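PDB 1RT8: fimbrin from Schizosaccharomyces pombe, which binds and crosslinks actin filaments, associates with actin structures that set up and maintain cell polarity, and has roles in cytokinesis, mating and spore formation. Local coordinates for residues E163-N171 and V183-S191; A229-L238 and N251-H262. All blocks are in the same frame, centred on the assembly; numbering follows the deposited sequence.

Interaction 1 (E163-N171 and V183-S191); sequences EKILLRWFN and VSNFSKDVS
Asn171 lays its side-chain amide against the backbone of Val183 and bonds to it twice. Val183 N gives its hydrogen to Asn171 OD1 over 2.7 Å, almost straight and on a lone pair in the carbonyl plane. Asn171 ND2 returns a bond of 2.7 Å to Val183 O, which lies in the plane of the amide. Two bonds to one residue leave the amide little freedom to flip, and OD1 takes a further one from the hydroxyl of Thr182.

Val183 then splits its two methyls between neighbours on the helix. CG2 sits squarely over the face of the Phe170 ring, a CH-pi contact with the carbon 3.9 Å from the ring centroid. With its CG anti to the backbone N (chi1 -163°), Phe170 swings its ring out from the helix, where Val190 CG1 also meets CE1. The other methyl, Val183 CG1, is pressed to 3.3 Å from Leu167 CD2, tighter than usual for two carbons. That same CD2 is 3.4 Å from Phe186 CE1, so Leu167 is wedged between the valine and the phenylalanine. Leu166 CB comes up to the edge of the Phe186 ring at CZ.

Behind these side chains the loop is braced by its own polar groups. Asp189 OD2 accepts from both Ser184 N and Ser184 OG, while Asn185 OD1 takes the backbone N of Ser187, making an Asx turn, and that of Asp189. Further out, Phe170 packs on Tyr196 and Leu199 of helix 194-203, and Phe186 on Val255 of helix 248-261. The contact thus lays Val183 to Phe186 along helix 162-176, with Val190 reaching back to Phe170, and the loop packs between that helix and helices 194-203 and 248-261 within the all-helical calponin-homology fold.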
loop_
_atom_site.group_PDB
_atom_site.type_symbol
_atom_site.label_atom_id
_atom_site.label_comp_id
_atom_site.label_asym_id
_atom_site.label_seq_id
_atom_site.Cartn_x
_atom_site.Cartn_y
_atom_site.Cartn_z
ATOM N N GLU A 163 9.033 1.992 -9.861
ATOM C CA GLU A 163 9.531 2.539 -11.121
ATOM C C GLU A 163 10.497 3.714 -10.968
ATOM O O GLU A 163 11.423 3.869 -11.771
ATOM C CB GLU A 163 8.360 2.966 -12.022
ATOM C CG GLU A 163 7.381 1.842 -12.369
ATOM C CD GLU A 163 6.204 1.761 -11.401
ATOM O OE1 GLU A 163 6.328 2.245 -10.252
ATOM O OE2 GLU A 163 5.157 1.201 -11.784
ATOM N N LYS A 164 10.303 4.538 -9.941
ATOM C CA LYS A 164 11.169 5.696 -9.769
ATOM C C LYS A 164 12.455 5.441 -9.001
ATOM O O LYS A 164 13.302 6.327 -8.870
ATOM C CB LYS A 164 10.377 6.848 -9.155
ATOM C CG LYS A 164 9.345 7.390 -10.133
ATOM C CD LYS A 164 8.471 8.475 -9.530
ATOM C CE LYS A 164 7.372 8.874 -10.508
ATOM N NZ LYS A 164 6.482 9.928 -9.954
ATOM N N ILE A 165 12.607 4.224 -8.496
ATOM C CA ILE A 165 13.830 3.859 -7.792
ATOM C C ILE A 165 14.682 3.034 -8.754
ATOM O O ILE A 165 15.905 3.159 -8.793
ATOM C CB ILE A 165 13.526 3.015 -6.534
ATOM C CG1 ILE A 165 12.868 3.893 -5.468
ATOM C CG2 ILE A 165 14.814 2.397 -5.992
ATOM C CD1 ILE A 165 12.459 3.133 -4.217
ATOM N N LEU A 166 14.017 2.197 -9.543
ATOM C CA LEU A 166 14.707 1.340 -10.490
ATOM C C LEU A 166 15.239 2.076 -11.727
ATOM O O LEU A 166 16.320 1.758 -12.220
ATOM C CB LEU A 166 13.789 0.186 -10.890
ATOM C CG LEU A 166 13.489 -0.813 -9.760
ATOM C CD1 LEU A 166 12.429 -1.826 -10.201
ATOM C CD2 LEU A 166 14.782 -1.526 -9.374
ATOM N N LEU A 167 14.495 3.066 -12.217
ATOM C CA LEU A 167 14.928 3.825 -13.386
ATOM C C LEU A 167 16.244 4.547 -13.130
ATOM O O LEU A 167 17.144 4.514 -13.964
ATOM C CB LEU A 167 13.858 4.834 -13.801
ATOM C CG LEU A 167 12.641 4.209 -14.483
ATOM C CD1 LEU A 167 11.610 5.289 -14.776
ATOM C CD2 LEU A 167 13.076 3.507 -15.765
ATOM N N ARG A 168 16.350 5.203 -11.980
ATOM C CA ARG A 168 17.578 5.903 -11.623
ATOM C C ARG A 168 18.723 4.888 -11.551
ATOM O O ARG A 168 19.839 5.147 -12.000
ATOM C CB ARG A 168 17.423 6.597 -10.262
ATOM C CG ARG A 168 16.287 7.614 -10.183
ATOM C CD ARG A 168 16.393 8.463 -8.890
ATOM N NE ARG A 168 15.314 9.447 -8.777
ATOM C CZ ARG A 168 15.107 10.231 -7.721
ATOM N NH1 ARG A 168 15.904 10.161 -6.665
ATOM N NH2 ARG A 168 14.093 11.095 -7.719
ATOM N N TRP A 169 18.431 3.728 -10.979
ATOM C CA TRP A 169 19.412 2.654 -10.837
ATOM C C TRP A 169 19.871 2.153 -12.208
ATOM O O TRP A 169 21.063 2.140 -12.516
ATOM C CB TRP A 169 18.791 1.497 -10.057
ATOM C CG TRP A 169 19.667 0.289 -9.936
ATOM C CD1 TRP A 169 20.748 0.133 -9.110
ATOM C CD2 TRP A 169 19.522 -0.950 -10.644
ATOM N NE1 TRP A 169 21.277 -1.127 -9.257
ATOM C CE2 TRP A 169 20.544 -1.813 -10.191
ATOM C CE3 TRP A 169 18.625 -1.414 -11.618
ATOM C CZ2 TRP A 169 20.695 -3.115 -10.678
ATOM C CZ3 TRP A 169 18.777 -2.710 -12.105
ATOM C CH2 TRP A 169 19.805 -3.545 -11.632
ATOM N N PHE A 170 18.905 1.727 -13.015
ATOM C CA PHE A 170 19.164 1.225 -14.357
ATOM C C PHE A 170 20.061 2.224 -15.089
ATOM O O PHE A 170 21.106 1.853 -15.626
ATOM C CB PHE A 170 17.818 1.050 -15.087
ATOM C CG PHE A 170 17.879 0.181 -16.314
ATOM C CD1 PHE A 170 16.779 -0.593 -16.676
ATOM C CD2 PHE A 170 19.013 0.141 -17.117
ATOM C CE1 PHE A 170 16.805 -1.394 -17.810
ATOM C CE2 PHE A 170 19.050 -0.655 -18.257
ATOM C CZ PHE A 170 17.944 -1.426 -18.606
ATOM N N ASN A 171 19.666 3.496 -15.084
ATOM C CA ASN A 171 20.442 4.529 -15.762
ATOM C C ASN A 171 21.811 4.780 -15.148
ATOM O O ASN A 171 22.763 5.099 -15.857
ATOM C CB ASN A 171 19.656 5.836 -15.828
ATOM C CG ASN A 171 18.529 5.775 -16.829
ATOM O OD1 ASN A 171 18.727 5.373 -17.980
ATOM N ND2 ASN A 171 17.336 6.175 -16.405
ATOM N N VAL A 183 17.109 5.041 -20.072
ATOM C CA VAL A 183 15.819 4.396 -19.850
ATOM C C VAL A 183 14.863 5.299 -19.071
ATOM O O VAL A 183 15.239 5.875 -18.054
ATOM C CB VAL A 183 16.005 3.060 -19.075
ATOM C CG1 VAL A 183 14.695 2.617 -18.451
ATOM C CG2 VAL A 183 16.520 1.982 -20.020
ATOM N N SER A 184 13.624 5.418 -19.548
ATOM C CA SER A 184 12.643 6.246 -18.854
ATOM C C SER A 184 11.328 5.500 -18.641
ATOM O O SER A 184 10.359 6.060 -18.132
ATOM C CB SER A 184 12.396 7.554 -19.621
ATOM O OG SER A 184 11.706 7.320 -20.833
ATOM N N ASN A 185 11.309 4.233 -19.033
ATOM C CA ASN A 185 10.143 3.379 -18.871
ATOM C C ASN A 185 10.576 1.924 -18.988
ATOM O O ASN A 185 11.749 1.633 -19.232
ATOM C CB ASN A 185 9.071 3.692 -19.929
ATOM C CG ASN A 185 9.583 3.568 -21.363
ATOM O OD1 ASN A 185 10.031 2.504 -21.798
ATOM N ND2 ASN A 185 9.503 4.667 -22.108
ATOM N N PHE A 186 9.628 1.011 -18.808
ATOM C CA PHE A 186 9.927 -0.403 -18.902
ATOM C C PHE A 186 9.127 -1.041 -20.021
ATOM O O PHE A 186 8.655 -2.171 -19.896
ATOM C CB PHE A 186 9.632 -1.102 -17.576
ATOM C CG PHE A 186 10.429 -0.574 -16.431
ATOM C CD1 PHE A 186 10.070 0.615 -15.807
ATOM C CD2 PHE A 186 11.551 -1.253 -15.983
ATOM C CE1 PHE A 186 10.819 1.114 -14.754
ATOM C CE2 PHE A 186 12.306 -0.761 -14.932
ATOM C CZ PHE A 186 11.940 0.425 -14.315
ATOM N N SER A 187 8.961 -0.303 -21.113
ATOM C CA SER A 187 8.243 -0.821 -22.268
ATOM C C SER A 187 9.084 -0.589 -23.516
ATOM O O SER A 187 9.932 -1.410 -23.860
ATOM C CB SER A 187 6.870 -0.151 -22.408
ATOM O OG SER A 187 6.990 1.253 -22.521
ATOM N N LYS A 188 8.870 0.540 -24.180
ATOM C CA LYS A 188 9.618 0.859 -25.389
ATOM C C LYS A 188 11.138 0.886 -25.177
ATOM O O LYS A 188 11.889 0.315 -25.967
ATOM C CB LYS A 188 9.162 2.213 -25.940
ATOM C CG LYS A 188 9.332 2.348 -27.442
ATOM C CD LYS A 188 8.532 1.268 -28.162
ATOM C CE LYS A 188 8.731 1.322 -29.669
ATOM N NZ LYS A 188 8.041 0.186 -30.355
ATOM N N ASP A 189 11.582 1.539 -24.106
ATOM C CA ASP A 189 13.010 1.663 -23.811
ATOM C C ASP A 189 13.798 0.377 -23.539
ATOM O O ASP A 189 15.025 0.391 -23.568
ATOM C CB ASP A 189 13.213 2.614 -22.633
ATOM C CG ASP A 189 12.969 4.061 -23.007
ATOM O OD1 ASP A 189 12.498 4.314 -24.135
ATOM O OD2 ASP A 189 13.244 4.942 -22.169
ATOM N N VAL A 190 13.111 -0.724 -23.259
ATOM C CA VAL A 190 13.815 -1.973 -22.984
ATOM C C VAL A 190 13.398 -3.070 -23.940
ATOM O O VAL A 190 13.952 -4.169 -23.910
ATOM C CB VAL A 190 13.570 -2.465 -21.523
ATOM C CG1 VAL A 190 14.055 -1.417 -20.533
ATOM C CG2 VAL A 190 12.091 -2.777 -21.301
ATOM N N SER A 191 12.445 -2.755 -24.811
ATOM C CA SER A 191 11.913 -3.737 -25.744
ATOM C C SER A 191 12.821 -4.293 -26.841
ATOM O O SER A 191 12.463 -5.291 -27.456
ATOM C CB SER A 191 10.619 -3.207 -26.381
ATOM O OG SER A 191 10.847 -2.049 -27.170
#

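Interaction 2 (A229-L238 and N251-H262); sequences AEKLDCRKYL and NLAFVAHLFNTH
This is a largely apolar contact in the second calponin-homology domain, where the turn leaving helix 218-230 and the irregular, turning chain after it lie along helix 248-261. Phe254 is its centre. Leu238 CD2 stands over one face of the ring, off-centre and 3.8 Å from Phe254 CG, while Ala229 CB and the carbonyl oxygen of Lys236 meet the edge. Tyr196 of helix 194-203 adds an edge-to-face ring. An alanine in place of Phe254 would probably leave Leu238 and Ala229 without the ring they pack on and open a gap under the turn.

One helical turn on, His257 points its ring out with CG anti to the backbone N (chi1 -179°), beneath Lys236, whose CG is centred over the face 4.0 Å from the ring centroid. Cys234 SG lies at the edges of both His257 and His262, and is 3.0 Å from Thr261 OG1. At the far end His262 NE2 donates to Leu232 O over 3.3 Å, the acceptor in the imidazole plane. At the other, Ala253 CB presses on one face of Tyr237, 3.4 Å from CG.

Asp233, with positive phi, follows the last turn of helix 218-230 in a Schellman motif: Cys234 N returns to Ala229 O at 2.8 Å, and Asp233 N bonds weakly to Glu230 O. The arrangement is that of a helix C-terminus reversed by a Schellman motif and packed along a core helix of the calponin-homology fold.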
loop_
_atom_site.group_PDB
_atom_site.type_symbol
_atom_site.label_atom_id
_atom_site.label_comp_id
_atom_site.label_asym_id
_atom_site.label_seq_id
_atom_site.Cartn_x
_atom_site.Cartn_y
_atom_site.Cartn_z
ATOM N N ALA A 229 20.399 -13.860 -18.351
ATOM C CA ALA A 229 19.749 -13.567 -17.081
ATOM C C ALA A 229 19.829 -14.783 -16.162
ATOM O O ALA A 229 20.001 -14.642 -14.953
ATOM C CB ALA A 229 18.287 -13.174 -17.316
ATOM N N GLU A 230 19.718 -15.976 -16.741
ATOM C CA GLU A 230 19.772 -17.209 -15.960
ATOM C C GLU A 230 21.126 -17.412 -15.291
ATOM O O GLU A 230 21.220 -18.066 -14.254
ATOM C CB GLU A 230 19.435 -18.417 -16.844
ATOM C CG GLU A 230 17.944 -18.565 -17.118
ATOM C CD GLU A 230 17.611 -19.688 -18.091
ATOM O OE1 GLU A 230 17.920 -19.559 -19.298
ATOM O OE2 GLU A 230 17.030 -20.705 -17.644
ATOM N N LYS A 231 22.175 -16.848 -15.880
ATOM C CA LYS A 231 23.507 -16.983 -15.304
ATOM C C LYS A 231 23.554 -16.311 -13.931
ATOM O O LYS A 231 24.375 -16.662 -13.085
ATOM C CB LYS A 231 24.556 -16.367 -16.235
ATOM C CG LYS A 231 24.634 -17.036 -17.601
ATOM C CD LYS A 231 25.802 -16.503 -18.423
ATOM C CE LYS A 231 25.813 -17.102 -19.829
ATOM N NZ LYS A 231 27.024 -16.711 -20.623
ATOM N N LEU A 232 22.659 -15.353 -13.712
ATOM C CA LEU A 232 22.601 -14.640 -12.439
ATOM C C LEU A 232 21.366 -15.100 -11.664
ATOM O O LEU A 232 21.059 -14.574 -10.594
ATOM C CB LEU A 232 22.515 -13.131 -12.685
ATOM C CG LEU A 232 23.427 -12.546 -13.770
ATOM C CD1 LEU A 232 23.127 -11.065 -13.942
ATOM C CD2 LEU A 232 24.890 -12.761 -13.399
ATOM N N ASP A 233 20.676 -16.094 -12.220
ATOM C CA ASP A 233 19.457 -16.632 -11.633
ATOM C C ASP A 233 18.381 -15.542 -11.606
ATOM O O ASP A 233 17.572 -15.468 -10.673
ATOM C CB ASP A 233 19.724 -17.151 -10.218
ATOM C CG ASP A 233 18.517 -17.848 -9.613
ATOM O OD1 ASP A 233 17.909 -18.694 -10.306
ATOM O OD2 ASP A 233 18.178 -17.556 -8.447
ATOM N N CYS A 234 18.375 -14.695 -12.635
ATOM C CA CYS A 234 17.399 -13.612 -12.724
ATOM C C CYS A 234 16.463 -13.713 -13.924
ATOM O O CYS A 234 15.921 -12.700 -14.377
ATOM C CB CYS A 234 18.099 -12.256 -12.762
ATOM S SG CYS A 234 18.846 -11.747 -11.209
ATOM N N ARG A 235 16.278 -14.917 -14.458
ATOM C CA ARG A 235 15.362 -15.074 -15.579
ATOM C C ARG A 235 13.973 -15.294 -14.999
ATOM O O ARG A 235 13.415 -16.391 -15.070
ATOM C CB ARG A 235 15.747 -16.253 -16.474
ATOM C CG ARG A 235 14.754 -16.458 -17.612
ATOM C CD ARG A 235 15.284 -17.348 -18.720
ATOM N NE ARG A 235 14.340 -17.405 -19.833
ATOM C CZ ARG A 235 14.667 -17.746 -21.076
ATOM N NH1 ARG A 235 15.923 -18.063 -21.371
ATOM N NH2 ARG A 235 13.739 -17.765 -22.025
ATOM N N LYS A 236 13.422 -14.230 -14.425
ATOM C CA LYS A 236 12.107 -14.281 -13.798
ATOM C C LYS A 236 11.125 -13.290 -14.425
ATOM O O LYS A 236 11.505 -12.173 -14.793
ATOM C CB LYS A 236 12.242 -13.968 -12.304
ATOM C CG LYS A 236 13.217 -14.856 -11.535
ATOM C CD LYS A 236 12.689 -16.274 -11.414
ATOM C CE LYS A 236 13.507 -17.091 -10.426
ATOM N NZ LYS A 236 12.885 -18.427 -10.194
ATOM N N TYR A 237 9.867 -13.717 -14.536
ATOM C CA TYR A 237 8.769 -12.909 -15.079
ATOM C C TYR A 237 8.752 -12.618 -16.578
ATOM O O TYR A 237 7.712 -12.754 -17.230
ATOM C CB TYR A 237 8.682 -11.557 -14.363
ATOM C CG TYR A 237 8.501 -11.621 -12.871
ATOM C CD1 TYR A 237 9.601 -11.618 -12.016
ATOM C CD2 TYR A 237 7.227 -11.665 -12.305
ATOM C CE1 TYR A 237 9.436 -11.654 -10.626
ATOM C CE2 TYR A 237 7.050 -11.702 -10.922
ATOM C CZ TYR A 237 8.156 -11.697 -10.089
ATOM O OH TYR A 237 7.990 -11.738 -8.719
ATOM N N LEU A 238 9.897 -12.209 -17.115
ATOM C CA LEU A 238 10.004 -11.821 -18.523
ATOM C C LEU A 238 10.273 -12.925 -19.545
ATOM O O LEU A 238 11.102 -13.804 -19.326
ATOM C CB LEU A 238 11.089 -10.748 -18.653
ATOM C CG LEU A 238 11.160 -9.903 -19.926
ATOM C CD1 LEU A 238 9.860 -9.130 -20.105
ATOM C CD2 LEU A 238 12.346 -8.943 -19.825
ATOM N N ASN A 251 8.256 -6.500 -17.506
ATOM C CA ASN A 251 9.595 -5.924 -17.597
ATOM C C ASN A 251 9.978 -5.245 -16.285
ATOM O O ASN A 251 11.131 -5.302 -15.866
ATOM C CB ASN A 251 9.686 -4.935 -18.771
ATOM C CG ASN A 251 10.033 -5.618 -20.089
ATOM O OD1 ASN A 251 11.178 -6.029 -20.305
ATOM N ND2 ASN A 251 9.048 -5.748 -20.971
ATOM N N LEU A 252 9.015 -4.617 -15.622
ATOM C CA LEU A 252 9.296 -3.970 -14.348
ATOM C C LEU A 252 9.684 -5.036 -13.319
ATOM O O LEU A 252 10.662 -4.885 -12.590
ATOM C CB LEU A 252 8.064 -3.214 -13.847
ATOM C CG LEU A 252 8.210 -2.564 -12.470
ATOM C CD1 LEU A 252 9.163 -1.378 -12.567
ATOM C CD2 LEU A 252 6.849 -2.102 -11.963
ATOM N N ALA A 253 8.918 -6.118 -13.271
ATOM C CA ALA A 253 9.183 -7.189 -12.316
ATOM C C ALA A 253 10.575 -7.773 -12.554
ATOM O O ALA A 253 11.336 -8.002 -11.609
ATOM C CB ALA A 253 8.110 -8.271 -12.434
ATOM N N PHE A 254 10.897 -8.009 -13.822
ATOM C CA PHE A 254 12.198 -8.532 -14.218
ATOM C C PHE A 254 13.289 -7.629 -13.638
ATOM O O PHE A 254 14.175 -8.097 -12.923
ATOM C CB PHE A 254 12.295 -8.548 -15.747
ATOM C CG PHE A 254 13.659 -8.895 -16.278
ATOM C CD1 PHE A 254 14.120 -10.208 -16.254
ATOM C CD2 PHE A 254 14.472 -7.909 -16.828
ATOM C CE1 PHE A 254 15.378 -10.537 -16.779
ATOM C CE2 PHE A 254 15.727 -8.223 -17.355
ATOM C CZ PHE A 254 16.180 -9.543 -17.330
ATOM N N VAL A 255 13.216 -6.333 -13.940
ATOM C CA VAL A 255 14.201 -5.373 -13.446
ATOM C C VAL A 255 14.261 -5.322 -11.917
ATOM O O VAL A 255 15.332 -5.158 -11.334
ATOM C CB VAL A 255 13.910 -3.941 -13.964
ATOM C CG1 VAL A 255 14.889 -2.951 -13.338
ATOM C CG2 VAL A 255 14.019 -3.907 -15.481
ATOM N N ALA A 256 13.112 -5.451 -11.270
ATOM C CA ALA A 256 13.064 -5.406 -9.814
ATOM C C ALA A 256 13.882 -6.540 -9.202
ATOM O O ALA A 256 14.708 -6.316 -8.315
ATOM C CB ALA A 256 11.615 -5.481 -9.333
ATOM N N HIS A 257 13.654 -7.755 -9.682
ATOM C CA HIS A 257 14.368 -8.913 -9.164
ATOM C C HIS A 257 15.878 -8.816 -9.406
ATOM O O HIS A 257 16.687 -9.192 -8.549
ATOM C CB HIS A 257 13.811 -10.190 -9.797
ATOM C CG HIS A 257 14.465 -11.439 -9.298
ATOM N ND1 HIS A 257 15.578 -11.989 -9.897
ATOM C CD2 HIS A 257 14.187 -12.223 -8.230
ATOM C CE1 HIS A 257 15.958 -13.057 -9.218
ATOM N NE2 HIS A 257 15.132 -13.220 -8.202
ATOM N N LEU A 258 16.248 -8.309 -10.578
ATOM C CA LEU A 258 17.647 -8.156 -10.937
ATOM C C LEU A 258 18.295 -7.188 -9.961
ATOM O O LEU A 258 19.457 -7.345 -9.582
ATOM C CB LEU A 258 17.762 -7.616 -12.364
ATOM C CG LEU A 258 19.166 -7.461 -12.942
ATOM C CD1 LEU A 258 19.865 -8.821 -12.972
ATOM C CD2 LEU A 258 19.064 -6.873 -14.343
ATOM N N PHE A 259 17.523 -6.186 -9.551
ATOM C CA PHE A 259 18.001 -5.180 -8.616
ATOM C C PHE A 259 18.155 -5.752 -7.212
ATOM O O PHE A 259 19.075 -5.377 -6.489
ATOM C CB PHE A 259 17.026 -4.008 -8.569
ATOM C CG PHE A 259 17.307 -3.031 -7.467
ATOM C CD1 PHE A 259 18.286 -2.056 -7.613
ATOM C CD2 PHE A 259 16.588 -3.083 -6.281
ATOM C CE1 PHE A 259 18.541 -1.141 -6.593
ATOM C CE2 PHE A 259 16.837 -2.171 -5.255
ATOM C CZ PHE A 259 17.813 -1.199 -5.412
ATOM N N ASN A 260 17.258 -6.655 -6.826
ATOM C CA ASN A 260 17.319 -7.237 -5.487
ATOM C C ASN A 260 18.487 -8.190 -5.301
ATOM O O ASN A 260 19.034 -8.301 -4.205
ATOM C CB ASN A 260 16.025 -7.986 -5.143
ATOM C CG ASN A 260 14.829 -7.070 -5.059
ATOM O OD1 ASN A 260 14.969 -5.882 -4.768
ATOM N ND2 ASN A 260 13.640 -7.617 -5.295
ATOM N N THR A 261 18.874 -8.876 -6.368
ATOM C CA THR A 261 19.960 -9.833 -6.263
ATOM C C THR A 261 21.312 -9.323 -6.751
ATOM O O THR A 261 22.351 -9.850 -6.354
ATOM C CB THR A 261 19.606 -11.127 -7.014
ATOM O OG1 THR A 261 19.175 -10.804 -8.340
ATOM C CG2 THR A 261 18.487 -11.870 -6.303
ATOM N N HIS A 262 21.305 -8.288 -7.585
ATOM C CA HIS A 262 22.551 -7.754 -8.125
ATOM C C HIS A 262 22.616 -6.228 -8.208
ATOM O O HIS A 262 22.834 -5.668 -9.283
ATOM C CB HIS A 262 22.794 -8.361 -9.509
ATOM C CG HIS A 262 23.011 -9.842 -9.481
ATOM N ND1 HIS A 262 24.193 -10.414 -9.058
ATOM C CD2 HIS A 262 22.184 -10.872 -9.782
ATOM C CE1 HIS A 262 24.084 -11.731 -9.100
ATOM N NE2 HIS A 262 22.875 -12.035 -9.535
#

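Overall arrangement
Interactions 1 and 2 follow one another along the chain, interaction 1 being complete before residue 229 is reached, and their centres lie about 14 Å apart within the second calponin-homology domain. Helix 248-261 connects them: it carries one half of interaction 2, while its residues Leu252, Val255 and Phe259 face helix 162-176 and the loop of interaction 1. Phe259 CB packs 3.4 Å from Leu166 CD2, and Phe259 meets Trp169 edge-to-face; Phe186 O lies 3.2 Å from Asn251 CB. Tyr196 of helix 194-203 touches both. Helix 248-261 thus has interaction 1 against one part of its surface and residues 229-238 against another, in a domain of the first actin-binding region.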